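Local coordinates for RagB/SusD domain protein (Flavobacterium johnsoniae, PDB 5J90), which binds chitin and, as a SusD homologue encoded in a chitin-utilization locus, probably holds chitin chains at the outer membrane for uptake, at residues 35-40 / 96-101; 243-249 / 325-331; 51-56 / 85-89. All coordinates share one frame; numbering follows the deposited sequence.

Contact 1: 35-40 / 96-101; sequences PMFNNI and NVMFNA
Asn39 and Asn96 meet face against face where residues 35-40 leave a short helix and pass the helical segment 96-101. Their side-chain amides are stacked, with planes 12° apart, and Asn39 ND2 lies 3.6 Å from Asn96 CG. No hydrogen bond crosses the contact; each of these amides instead gives an N-H to its own part of the chain.

The polar bonds are local ones that fix the surfaces brought together. Asn39 ND2 donates to Pro35 O at 2.8 Å, approaching in the carbonyl plane on a lone pair. Since Pro35 O also lies in the plane of the Asn39 amide, the bond sets the rotation of that group and keeps it flat against its partner. Asn96 ND2 is bound to Tyr92 O one helical turn earlier. Asn100 ND2 reaches back to Asn96 O in an almost straight bond (178°), and the amide so held offers ND2 to Pro35 CB at 3.4 Å, a van der Waals contact in which the two side chains cross at about a right angle.

Van der Waals packing centres on Met36. A bend at chi3 (74°) folds its terminal methyl toward helix 83-108, where CE rests 3.8 Å from Ala101 CB and 3.6 Å from Val97 O. Farther back, Met36 CG slides past Asn100 CB at 3.7 Å. Val97 divides its branches: CG1 faces Met36 CE, whereas CG2 lies 3.7 Å from Asn39 O and approaches Ile40 more loosely.

The contact thus seats the end of helix 33-37 and the turn after it on the middle of helix 83-108. Helix 113-134 packs beside both, with Leu122 against Met36 and Lys123 against Ala101.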
loop_
_atom_site.group_PDB
_atom_site.type_symbol
_atom_site.label_atom_id
_atom_site.label_comp_id
_atom_site.label_asym_id
_atom_site.label_seq_id
_atom_site.Cartn_x
_atom_site.Cartn_y
_atom_site.Cartn_z
ATOM N N PRO A 35 -11.854 -33.940 -0.130
ATOM C CA PRO A 35 -12.239 -32.720 -0.855
ATOM C C PRO A 35 -11.234 -31.575 -0.675
ATOM O O PRO A 35 -11.152 -30.723 -1.555
ATOM C CB PRO A 35 -13.591 -32.334 -0.243
ATOM C CG PRO A 35 -14.036 -33.496 0.572
ATOM C CD PRO A 35 -12.862 -34.376 0.854
ATOM N N MET A 36 -10.501 -31.544 0.435
ATOM C CA MET A 36 -9.424 -30.553 0.574
ATOM C C MET A 36 -8.314 -30.840 -0.438
ATOM O O MET A 36 -7.925 -29.965 -1.215
ATOM C CB MET A 36 -8.868 -30.522 1.999
ATOM C CG MET A 36 -9.923 -30.231 3.045
ATOM S SD MET A 36 -9.245 -29.988 4.708
ATOM C CE MET A 36 -8.529 -28.341 4.528
ATOM N N PHE A 37 -7.826 -32.079 -0.452
ATOM C CA PHE A 37 -6.770 -32.487 -1.374
ATOM C C PHE A 37 -7.146 -32.260 -2.830
ATOM O O PHE A 37 -6.298 -31.908 -3.652
ATOM C CB PHE A 37 -6.462 -33.982 -1.200
ATOM C CG PHE A 37 -5.639 -34.309 0.021
ATOM C CD1 PHE A 37 -4.414 -33.692 0.250
ATOM C CD2 PHE A 37 -6.086 -35.257 0.936
ATOM C CE1 PHE A 37 -3.659 -34.020 1.367
ATOM C CE2 PHE A 37 -5.334 -35.584 2.050
ATOM C CZ PHE A 37 -4.119 -34.963 2.269
ATOM N N ASN A 38 -8.421 -32.479 -3.147
ATOM C CA ASN A 38 -8.878 -32.459 -4.531
ATOM C C ASN A 38 -9.296 -31.085 -5.040
ATOM O O ASN A 38 -9.663 -30.941 -6.204
ATOM C CB ASN A 38 -10.035 -33.446 -4.733
ATOM C CG ASN A 38 -9.575 -34.885 -4.742
ATOM O OD1 ASN A 38 -8.442 -35.184 -5.128
ATOM N ND2 ASN A 38 -10.444 -35.785 -4.302
ATOM N N ASN A 39 -9.236 -30.077 -4.172
ATOM C CA ASN A 39 -9.758 -28.755 -4.542
ATOM C C ASN A 39 -8.892 -27.559 -4.183
ATOM O O ASN A 39 -9.361 -26.432 -4.238
ATOM C CB ASN A 39 -11.186 -28.552 -4.016
ATOM C CG ASN A 39 -12.188 -29.469 -4.695
ATOM O OD1 ASN A 39 -12.676 -29.178 -5.793
ATOM N ND2 ASN A 39 -12.490 -30.588 -4.054
ATOM N N ILE A 40 -7.638 -27.788 -3.815
ATOM C CA ILE A 40 -6.686 -26.678 -3.733
ATOM C C ILE A 40 -6.520 -26.143 -5.150
ATOM O O ILE A 40 -6.772 -24.964 -5.422
ATOM C CB ILE A 40 -5.349 -27.118 -3.122
ATOM C CG1 ILE A 40 -5.574 -27.559 -1.675
ATOM C CG2 ILE A 40 -4.305 -25.994 -3.208
ATOM C CD1 ILE A 40 -4.483 -28.459 -1.143
ATOM N N ASN A 96 -15.153 -26.519 -0.528
ATOM C CA ASN A 96 -14.369 -27.750 -0.421
ATOM C C ASN A 96 -13.159 -27.675 0.479
ATOM O O ASN A 96 -12.855 -28.628 1.186
ATOM C CB ASN A 96 -13.945 -28.223 -1.802
ATOM C CG ASN A 96 -15.118 -28.643 -2.636
ATOM O OD1 ASN A 96 -15.793 -29.619 -2.314
ATOM N ND2 ASN A 96 -15.392 -27.897 -3.694
ATOM N N VAL A 97 -12.440 -26.563 0.443
ATOM C CA VAL A 97 -11.305 -26.422 1.340
ATOM C C VAL A 97 -11.738 -25.867 2.694
ATOM O O VAL A 97 -11.550 -26.511 3.730
ATOM C CB VAL A 97 -10.192 -25.553 0.720
ATOM C CG1 VAL A 97 -9.069 -25.348 1.720
ATOM C CG2 VAL A 97 -9.673 -26.213 -0.550
ATOM N N MET A 98 -12.329 -24.674 2.697
ATOM C CA MET A 98 -12.650 -24.027 3.962
ATOM C C MET A 98 -13.684 -24.799 4.774
ATOM O O MET A 98 -13.518 -24.971 5.979
ATOM C CB MET A 98 -13.090 -22.571 3.759
ATOM C CG MET A 98 -13.163 -21.778 5.049
ATOM S SD MET A 98 -11.519 -21.519 5.765
ATOM C CE MET A 98 -11.964 -20.468 7.151
ATOM N N PHE A 99 -14.750 -25.256 4.121
ATOM C CA PHE A 99 -15.777 -25.947 4.890
ATOM C C PHE A 99 -15.225 -27.185 5.584
ATOM O O PHE A 99 -15.530 -27.445 6.748
ATOM C CB PHE A 99 -16.998 -26.343 4.064
ATOM C CG PHE A 99 -17.931 -27.227 4.827
ATOM C CD1 PHE A 99 -18.787 -26.687 5.772
ATOM C CD2 PHE A 99 -17.898 -28.602 4.664
ATOM C CE1 PHE A 99 -19.621 -27.499 6.516
ATOM C CE2 PHE A 99 -18.737 -29.421 5.406
ATOM C CZ PHE A 99 -19.590 -28.868 6.334
ATOM N N ASN A 100 -14.412 -27.953 4.872
ATOM C CA ASN A 100 -13.871 -29.154 5.476
ATOM C C ASN A 100 -12.830 -28.882 6.553
ATOM O O ASN A 100 -12.737 -29.621 7.524
ATOM C CB ASN A 100 -13.392 -30.138 4.412
ATOM C CG ASN A 100 -14.550 -30.751 3.669
ATOM O OD1 ASN A 100 -15.331 -31.505 4.249
ATOM N ND2 ASN A 100 -14.687 -30.418 2.400
ATOM N N ALA A 101 -12.071 -27.798 6.414
ATOM C CA ALA A 101 -11.175 -27.398 7.489
ATOM C C ALA A 101 -11.982 -27.121 8.755
ATOM O O ALA A 101 -11.617 -27.546 9.849
ATOM C CB ALA A 101 -10.359 -26.157 7.090
#

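Contact 2: 243-249 / 325-331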
loop_
_atom_site.group_PDB
_atom_site.type_symbol
_atom_site.label_atom_id
_atom_site.label_comp_id
_atom_site.label_asym_id
_atom_site.label_seq_id
_atom_site.Cartn_x
_atom_site.Cartn_y
_atom_site.Cartn_z
ATOM N N SER A 243 8.949 -32.448 -1.587
ATOM C CA SER A 243 8.000 -31.570 -2.271
ATOM C C SER A 243 6.555 -31.881 -1.897
ATOM O O SER A 243 6.205 -33.027 -1.612
ATOM C CB SER A 243 8.156 -31.682 -3.789
ATOM O OG SER A 243 9.459 -31.309 -4.209
ATOM N N PHE A 244 5.710 -30.854 -1.911
ATOM C CA PHE A 244 4.286 -31.032 -1.655
ATOM C C PHE A 244 3.557 -31.218 -2.976
ATOM O O PHE A 244 3.620 -30.366 -3.870
ATOM C CB PHE A 244 3.694 -29.843 -0.887
ATOM C CG PHE A 244 2.292 -30.086 -0.424
ATOM C CD1 PHE A 244 2.035 -30.996 0.586
ATOM C CD2 PHE A 244 1.224 -29.431 -1.018
ATOM C CE1 PHE A 244 0.738 -31.245 1.008
ATOM C CE2 PHE A 244 -0.076 -29.682 -0.598
ATOM C CZ PHE A 244 -0.310 -30.589 0.414
ATOM N N LYS A 245 2.879 -32.353 -3.101
ATOM C CA LYS A 245 2.155 -32.689 -4.325
ATOM C C LYS A 245 0.902 -33.474 -3.973
ATOM O O LYS A 245 0.843 -34.157 -2.942
ATOM C CB LYS A 245 3.036 -33.512 -5.273
ATOM C CG LYS A 245 3.476 -34.863 -4.707
ATOM C CD LYS A 245 4.409 -35.582 -5.676
ATOM C CE LYS A 245 4.922 -36.883 -5.101
ATOM N NZ LYS A 245 5.924 -37.496 -6.033
ATOM N N ILE A 246 -0.104 -33.360 -4.830
ATOM C CA ILE A 246 -1.267 -34.222 -4.745
ATOM C C ILE A 246 -1.033 -35.418 -5.651
ATOM O O ILE A 246 -0.772 -35.261 -6.842
ATOM C CB ILE A 246 -2.548 -33.494 -5.191
ATOM C CG1 ILE A 246 -2.689 -32.149 -4.461
ATOM C CG2 ILE A 246 -3.764 -34.396 -4.968
ATOM C CD1 ILE A 246 -2.826 -32.259 -2.952
ATOM N N VAL A 247 -1.088 -36.610 -5.068
ATOM C CA VAL A 247 -0.988 -37.842 -5.838
ATOM C C VAL A 247 -2.403 -38.381 -5.977
ATOM O O VAL A 247 -2.939 -38.992 -5.051
ATOM C CB VAL A 247 -0.081 -38.860 -5.125
ATOM C CG1 VAL A 247 0.003 -40.151 -5.929
ATOM C CG2 VAL A 247 1.317 -38.274 -4.908
ATOM N N SER A 248 -3.035 -38.111 -7.115
ATOM C CA SER A 248 -4.418 -38.540 -7.289
ATOM C C SER A 248 -4.490 -40.012 -7.680
ATOM O O SER A 248 -3.765 -40.462 -8.568
ATOM C CB SER A 248 -5.124 -37.704 -8.349
ATOM O OG SER A 248 -6.467 -38.136 -8.511
ATOM N N PRO A 249 -5.365 -40.769 -7.016
ATOM C CA PRO A 249 -5.540 -42.158 -7.464
ATOM C C PRO A 249 -6.287 -42.256 -8.785
ATOM O O PRO A 249 -6.242 -43.318 -9.410
ATOM C CB PRO A 249 -6.365 -42.790 -6.340
ATOM C CG PRO A 249 -7.093 -41.625 -5.704
ATOM C CD PRO A 249 -6.138 -40.464 -5.798
ATOM N N LYS A 325 -0.730 -37.987 -12.963
ATOM C CA LYS A 325 -1.702 -38.008 -11.879
ATOM C C LYS A 325 -1.124 -37.353 -10.623
ATOM O O LYS A 325 -1.749 -37.360 -9.573
ATOM C CB LYS A 325 -2.147 -39.445 -11.596
ATOM C CG LYS A 325 -2.719 -40.156 -12.824
ATOM C CD LYS A 325 -2.924 -41.657 -12.576
ATOM C CE LYS A 325 -4.209 -41.900 -11.815
ATOM N NZ LYS A 325 -4.452 -43.370 -11.618
ATOM N N GLU A 326 0.079 -36.793 -10.743
ATOM C CA GLU A 326 0.709 -36.066 -9.637
ATOM C C GLU A 326 0.775 -34.582 -9.965
ATOM O O GLU A 326 1.282 -34.179 -11.014
ATOM C CB GLU A 326 2.095 -36.641 -9.348
ATOM C CG GLU A 326 2.032 -38.150 -9.161
ATOM C CD GLU A 326 3.280 -38.772 -8.572
ATOM O OE1 GLU A 326 4.286 -38.067 -8.365
ATOM O OE2 GLU A 326 3.241 -39.994 -8.309
ATOM N N ILE A 327 0.239 -33.775 -9.054
ATOM C CA ILE A 327 0.127 -32.332 -9.263
ATOM C C ILE A 327 0.941 -31.624 -8.184
ATOM O O ILE A 327 0.591 -31.653 -7.003
ATOM C CB ILE A 327 -1.342 -31.867 -9.210
ATOM C CG1 ILE A 327 -2.197 -32.585 -10.265
ATOM C CG2 ILE A 327 -1.434 -30.363 -9.404
ATOM C CD1 ILE A 327 -2.864 -33.853 -9.768
ATOM N N TYR A 328 2.047 -31.019 -8.599
ATOM C CA TYR A 328 2.964 -30.373 -7.652
ATOM C C TYR A 328 2.457 -28.999 -7.249
ATOM O O TYR A 328 2.060 -28.191 -8.095
ATOM C CB TYR A 328 4.370 -30.274 -8.242
ATOM C CG TYR A 328 5.093 -31.602 -8.241
ATOM C CD1 TYR A 328 4.806 -32.568 -9.192
ATOM C CD2 TYR A 328 6.026 -31.910 -7.259
ATOM C CE1 TYR A 328 5.450 -33.793 -9.181
ATOM C CE2 TYR A 328 6.674 -33.127 -7.238
ATOM C CZ TYR A 328 6.379 -34.061 -8.207
ATOM O OH TYR A 328 7.014 -35.284 -8.195
ATOM N N LEU A 329 2.460 -28.747 -5.946
ATOM C CA LEU A 329 1.993 -27.469 -5.422
ATOM C C LEU A 329 3.101 -26.669 -4.734
ATOM O O LEU A 329 2.980 -25.456 -4.582
ATOM C CB LEU A 329 0.806 -27.678 -4.480
ATOM C CG LEU A 329 -0.445 -28.228 -5.158
ATOM C CD1 LEU A 329 -1.486 -28.588 -4.105
ATOM C CD2 LEU A 329 -0.996 -27.225 -6.164
ATOM N N MET A 330 4.175 -27.335 -4.319
ATOM C CA MET A 330 5.353 -26.640 -3.792
ATOM C C MET A 330 6.575 -27.547 -3.930
ATOM O O MET A 330 6.675 -28.568 -3.243
ATOM C CB MET A 330 5.151 -26.229 -2.334
ATOM C CG MET A 330 6.331 -25.451 -1.750
ATOM S SD MET A 330 6.146 -25.080 0.011
ATOM C CE MET A 330 4.943 -23.770 -0.041
ATOM N N ASN A 331 7.491 -27.174 -4.816
ATOM C CA ASN A 331 8.697 -27.962 -5.052
ATOM C C ASN A 331 9.816 -27.626 -4.087
ATOM O O ASN A 331 9.919 -26.492 -3.620
ATOM C CB ASN A 331 9.240 -27.707 -6.457
ATOM C CG ASN A 331 8.261 -28.058 -7.546
ATOM O OD1 ASN A 331 7.589 -29.090 -7.491
ATOM N ND2 ASN A 331 8.196 -27.213 -8.563
#
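Phe244 and Leu329 lie side by side in the tight part of this contact, with Phe244 CD2 3.9 Å from Leu329 CB at the edge of the ring. Leu329 CD1 also meets Ile246 CG1 at 3.8 Å, and the buried face carrying Phe244, Ile246, Ile327 and Met330 continues into helix 196-213, where Phe202 stacks on Phe244. Beneath this face the backbones are closely laced: Ile246 and Ile327 form a hydrogen-bonded pair, and Phe244 O is gripped by two donors, Leu329 N at 2.9 Å and Met330 N at 3.1 Å.

The other face, with Lys245, Val247, Glu326 and Tyr328, is partly exposed and more polar. With CG set between the backbone N and the carbonyl carbon (chi1 62°) and the rest of its chain extended, Lys245 runs along the Tyr328 ring and places CD over one face in a CH-pi contact. Its NZ then forms a salt bridge with Glu326 OE1 at 2.9 Å, met from above the carboxylate plane, and a longer bond to Tyr328 OH at 3.3 Å. An alanine in place of Tyr328 would probably leave the lysine chain without its flat support and its ammonium short of one acceptor.

Two residues, Leu329 and Met330, thus face Phe244: a classic beta bulge in a two-stranded antiparallel ribbon, within the largely helical SusD-like fold.

Contact 3: 51-56 / 85-89; sequences LQQGLN and WNGFI
Leu51 CG stands anti to the carbonyl carbon (chi1 -61°), and chi2 near 172° splits its methyls between two aromatic rings. CD2 sits over the five-membered ring of Trp85, 3.7 Å from CG of that residue, while CD1 presses on one face of Phe88, 3.3 Å from CE1. Leu55 comes to the same indole face as Leu51, its CD1 placed 3.9 Å from the centroid of the six-membered ring, and the pair of leucines spans the bicycle by CH-pi contacts.

Polar groups are joined through water alongside this apolar patch. One water donates to Leu51 O and Asn86 OD1 and accepts from Asn56 ND2 at 2.9 Å; Asn86 OD1 is also bound by Asn76. Asn56 ND2 further donates to Gln52 O from above its carbonyl plane, and Ile89 CD1 packs against the same nitrogen at 3.6 Å. A second water links Gln52 NE2 to Ile89 O, while Gln52 OE1 takes the backbone N of Val42.

Leucine-on-aromatic packing thus joins the end of helix 46-54 to the early turns of helix 83-108, a helix-on-helix contact in keeping with the TPR-related helical framework of the SusD family.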
loop_
_atom_site.group_PDB
_atom_site.type_symbol
_atom_site.label_atom_id
_atom_site.label_comp_id
_atom_site.label_asym_id
_atom_site.label_seq_id
_atom_site.Cartn_x
_atom_site.Cartn_y
_atom_site.Cartn_z
ATOM N N LEU A 51 -11.520 -22.288 -14.987
ATOM C CA LEU A 51 -12.041 -21.030 -14.433
ATOM C C LEU A 51 -11.402 -20.660 -13.086
ATOM O O LEU A 51 -11.205 -19.483 -12.782
ATOM C CB LEU A 51 -13.569 -21.093 -14.300
ATOM C CG LEU A 51 -14.301 -21.295 -15.628
ATOM C CD1 LEU A 51 -15.779 -21.532 -15.357
ATOM C CD2 LEU A 51 -14.110 -20.090 -16.524
ATOM N N GLN A 52 -11.073 -21.667 -12.285
ATOM C CA GLN A 52 -10.480 -21.432 -10.975
ATOM C C GLN A 52 -9.082 -20.849 -11.079
ATOM O O GLN A 52 -8.721 -19.972 -10.290
ATOM C CB GLN A 52 -10.412 -22.735 -10.184
ATOM C CG GLN A 52 -9.948 -22.510 -8.754
ATOM C CD GLN A 52 -9.168 -23.679 -8.183
ATOM O OE1 GLN A 52 -8.711 -24.560 -8.919
ATOM N NE2 GLN A 52 -9.010 -23.692 -6.864
ATOM N N GLN A 53 -8.287 -21.339 -12.032
ATOM C CA GLN A 53 -6.910 -20.880 -12.151
ATOM C C GLN A 53 -6.436 -20.723 -13.597
ATOM O O GLN A 53 -5.611 -19.862 -13.897
ATOM C CB GLN A 53 -5.973 -21.807 -11.364
ATOM C CG GLN A 53 -4.539 -21.305 -11.354
ATOM C CD GLN A 53 -3.608 -22.051 -10.395
ATOM O OE1 GLN A 53 -3.992 -22.494 -9.304
ATOM N NE2 GLN A 53 -2.364 -22.180 -10.809
ATOM N N GLY A 54 -6.961 -21.546 -14.504
ATOM C CA GLY A 54 -6.453 -21.586 -15.866
ATOM C C GLY A 54 -6.560 -20.293 -16.652
ATOM O O GLY A 54 -5.727 -20.007 -17.520
ATOM N N LEU A 55 -7.592 -19.510 -16.349
ATOM C CA LEU A 55 -7.856 -18.269 -17.073
ATOM C C LEU A 55 -7.599 -17.030 -16.206
ATOM O O LEU A 55 -8.025 -15.916 -16.538
ATOM C CB LEU A 55 -9.289 -18.268 -17.628
ATOM C CG LEU A 55 -9.505 -19.262 -18.775
ATOM C CD1 LEU A 55 -10.980 -19.419 -19.106
ATOM C CD2 LEU A 55 -8.741 -18.793 -19.998
ATOM N N ASN A 56 -6.867 -17.225 -15.112
ATOM C CA ASN A 56 -6.395 -16.088 -14.322
ATOM C C ASN A 56 -4.884 -16.183 -14.094
ATOM O O ASN A 56 -4.116 -15.870 -14.995
ATOM C CB ASN A 56 -7.252 -15.810 -13.057
ATOM C CG ASN A 56 -7.435 -17.029 -12.156
ATOM O OD1 ASN A 56 -6.561 -17.361 -11.362
ATOM N ND2 ASN A 56 -8.608 -17.659 -12.230
ATOM N N TRP A 85 -16.528 -15.863 -14.552
ATOM C CA TRP A 85 -15.384 -16.776 -14.470
ATOM C C TRP A 85 -14.835 -16.854 -13.048
ATOM O O TRP A 85 -14.628 -17.934 -12.496
ATOM C CB TRP A 85 -14.254 -16.298 -15.380
ATOM C CG TRP A 85 -14.500 -16.438 -16.858
ATOM C CD1 TRP A 85 -15.658 -16.823 -17.484
ATOM C CD2 TRP A 85 -13.545 -16.187 -17.893
ATOM N NE1 TRP A 85 -15.468 -16.832 -18.853
ATOM C CE2 TRP A 85 -14.180 -16.447 -19.127
ATOM C CE3 TRP A 85 -12.207 -15.776 -17.896
ATOM C CZ2 TRP A 85 -13.523 -16.300 -20.348
ATOM C CZ3 TRP A 85 -11.555 -15.633 -19.107
ATOM C CH2 TRP A 85 -12.214 -15.897 -20.321
ATOM N N ASN A 86 -14.605 -15.685 -12.461
ATOM C CA ASN A 86 -13.792 -15.598 -11.252
ATOM C C ASN A 86 -14.511 -16.020 -9.980
ATOM O O ASN A 86 -13.878 -16.356 -8.978
ATOM C CB ASN A 86 -13.188 -14.197 -11.132
ATOM C CG ASN A 86 -12.291 -13.860 -12.305
ATOM O OD1 ASN A 86 -11.604 -14.736 -12.837
ATOM N ND2 ASN A 86 -12.301 -12.602 -12.728
ATOM N N GLY A 87 -15.840 -16.031 -10.013
ATOM C CA GLY A 87 -16.608 -16.525 -8.888
ATOM C C GLY A 87 -16.287 -17.965 -8.529
ATOM O O GLY A 87 -16.389 -18.352 -7.369
ATOM N N PHE A 88 -15.880 -18.755 -9.516
ATOM C CA PHE A 88 -15.525 -20.152 -9.273
ATOM C C PHE A 88 -14.404 -20.320 -8.251
ATOM O O PHE A 88 -14.391 -21.293 -7.492
ATOM C CB PHE A 88 -15.142 -20.847 -10.584
ATOM C CG PHE A 88 -16.324 -21.272 -11.408
ATOM C CD1 PHE A 88 -16.940 -20.385 -12.276
ATOM C CD2 PHE A 88 -16.825 -22.559 -11.297
ATOM C CE1 PHE A 88 -18.048 -20.784 -13.031
ATOM C CE2 PHE A 88 -17.926 -22.966 -12.048
ATOM C CZ PHE A 88 -18.535 -22.075 -12.917
ATOM N N ILE A 89 -13.465 -19.373 -8.225
ATOM C CA ILE A 89 -12.340 -19.448 -7.295
ATOM C C ILE A 89 -12.858 -19.471 -5.863
ATOM O O ILE A 89 -12.502 -20.334 -5.057
ATOM C CB ILE A 89 -11.405 -18.232 -7.458
ATOM C CG1 ILE A 89 -10.956 -18.059 -8.913
ATOM C CG2 ILE A 89 -10.217 -18.351 -6.509
ATOM C CD1 ILE A 89 -10.297 -16.711 -9.183
HETATM O O HOH W 1 -10.838 -17.136 -14.050
HETATM O O HOH W 2 -10.086 -21.729 -5.008
#

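Overall arrangement
Contacts 1 and 3 both use helix 83-108, about 16 Å apart between centres, and seat on it two successive helices, 33-37 and 46-54. Contact 3 is nested within the chain loop that contact 1 closes, and a probable hydrogen bond from Gln52 NE2 to Ile40 O joins them directly. Contact 2, a two-stranded ribbon, follows later in the sequence; its centre lies about 15 Å from that of contact 1, which it touches where Ile246 CD1 packs on the backbone O of Phe37 and Leu329 CD1 on Ile40 CG2. Contacts 2 and 3 do not touch. Segment 35-40 therefore lies between the ribbon and helix 83-108 and touches both, all within one SusD/RagB family region, where helix 113-134 borders all three contacts.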